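Local coordinates for regulatory protein (Bacillus megaterium, PDB 4UA1), which binds mercury(II) and acts as a dual-function transcriptional regulator, probably repressing the mercury resistance operon without the metal and activating it when the metal is bound, at the interface of chains A and B. Numbering follows the deposited sequence. Chains: chain A/B, Regulatory protein.

The interface of chains A and B. Residues chain A 123, 125-126; chain B 72, 78-79, 82-83, 86.
A:Cys123, A:Ile125 and A:Ile126 pack on B:Met82 and its neighbours in one end of the two-fold symmetric dimer interface of this MerR-family regulator. The patch helps seat the short helix 124-130 of one chain on the long dimerisation helix 78-112 of the other. B:Met82 lies at its centre. Its CG is anti to the backbone N (chi1 -164°), which brings this methylene against both A:Ile126 and A:Cys123. The bend at chi2 (56°) sets the direction of SD and CE beyond it. CG meets A:Ile126 CG1 at 3.6 Å, and the two side chains cross at a slant. B:Met82 CB lies 3.6 Å from the sulfur SG of A:Cys123. Beyond the methionine, the CD1 methyl of A:Ile126 reaches B:Val72 CG1 at 4.0 Å. Here the side chains run past each other in opposite directions. A:Ile125 and B:Thr86 instead meet tip to tip, with A:Ile125 CD1 4.1 Å from B:Thr86 CB. The B:Thr86 hydroxyl OG1 is tied back to B:Met82 O at 2.8 Å, from above the carbonyl plane. This bond probably helps hold the threonine rotation (chi1 -58°), with OG1 on the side of the isoleucine. In the second shell, the side-chain nitrogen NZ of B:Lys78 caps B:Val72 O at 2.7 Å, in the carbonyl plane. It links helix 62-74 to the start of helix 78-112. A:Cys123, a mercury ligand, sets its CB 3.6 Å from B:Cys79 CA. B:Cys79 is the cysteine that the partner chain supplies to the mercury site in MerR proteins, so ligands of both chains meet here. The packing helps hold the mercury-binding segment against the partner helix, and probably couples metal binding to the dimer's conformational switch.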
# COMPACT_ATOMS: atom_id res chain seq x y z
N CYS A 123 9.62 -27.74 5.93
CA CYS A 123 10.06 -26.73 4.96
C CYS A 123 10.95 -25.69 5.64
O CYS A 123 10.52 -24.98 6.55
CB CYS A 123 8.88 -26.04 4.28
SG CYS A 123 9.36 -24.65 3.20
N ILE A 125 11.78 -22.86 4.70
CA ILE A 125 11.23 -21.52 4.62
C ILE A 125 10.34 -21.25 5.84
O ILE A 125 10.55 -20.28 6.59
CB ILE A 125 10.44 -21.32 3.32
CG1 ILE A 125 11.39 -21.46 2.12
CG2 ILE A 125 9.80 -19.95 3.29
CD1 ILE A 125 10.73 -21.21 0.74
N ILE A 126 9.38 -22.14 6.05
CA ILE A 126 8.44 -22.02 7.14
C ILE A 126 9.18 -22.02 8.48
O ILE A 126 8.90 -21.19 9.35
CB ILE A 126 7.42 -23.17 7.08
CG1 ILE A 126 6.63 -23.06 5.76
CG2 ILE A 126 6.46 -23.12 8.28
CD1 ILE A 126 5.71 -24.26 5.47
N VAL B 72 -0.78 -25.78 2.24
CA VAL B 72 0.31 -26.42 2.97
C VAL B 72 -0.25 -27.35 4.04
O VAL B 72 0.20 -28.48 4.18
CB VAL B 72 1.26 -25.39 3.65
CG1 VAL B 72 2.37 -26.13 4.40
CG2 VAL B 72 1.85 -24.42 2.63
N LYS B 78 4.94 -30.35 1.67
CA LYS B 78 4.70 -29.03 2.21
C LYS B 78 5.83 -28.12 1.77
O LYS B 78 5.62 -26.97 1.39
CB LYS B 78 4.56 -29.06 3.73
CG LYS B 78 3.48 -29.98 4.21
CD LYS B 78 3.25 -29.80 5.70
CE LYS B 78 2.21 -30.80 6.23
NZ LYS B 78 0.95 -30.78 5.43
N CYS B 79 7.04 -28.65 1.80
CA CYS B 79 8.19 -27.92 1.33
C CYS B 79 8.00 -27.47 -0.13
O CYS B 79 8.24 -26.31 -0.47
CB CYS B 79 9.43 -28.78 1.50
SG CYS B 79 10.91 -28.07 0.81
N MET B 82 5.31 -24.62 -0.35
CA MET B 82 5.80 -23.37 0.16
C MET B 82 6.82 -22.74 -0.79
O MET B 82 6.82 -21.52 -1.01
CB MET B 82 6.39 -23.58 1.54
CG MET B 82 6.54 -22.27 2.26
SD MET B 82 4.99 -21.39 2.36
CE MET B 82 5.63 -19.75 2.67
N TYR B 83 7.65 -23.59 -1.39
CA TYR B 83 8.63 -23.17 -2.39
C TYR B 83 7.96 -22.47 -3.57
O TYR B 83 8.37 -21.36 -3.99
CB TYR B 83 9.41 -24.40 -2.84
CG TYR B 83 10.47 -24.19 -3.89
CD1 TYR B 83 11.70 -23.62 -3.58
CD2 TYR B 83 10.28 -24.67 -5.20
CE1 TYR B 83 12.68 -23.47 -4.55
CE2 TYR B 83 11.26 -24.52 -6.17
CZ TYR B 83 12.46 -23.93 -5.84
OH TYR B 83 13.45 -23.80 -6.80
N THR B 86 6.38 -19.13 -2.64
CA THR B 86 7.44 -18.15 -2.48
C THR B 86 7.87 -17.60 -3.84
O THR B 86 8.05 -16.38 -3.99
CB THR B 86 8.69 -18.76 -1.77
OG1 THR B 86 8.31 -19.27 -0.49
CG2 THR B 86 9.81 -17.73 -1.61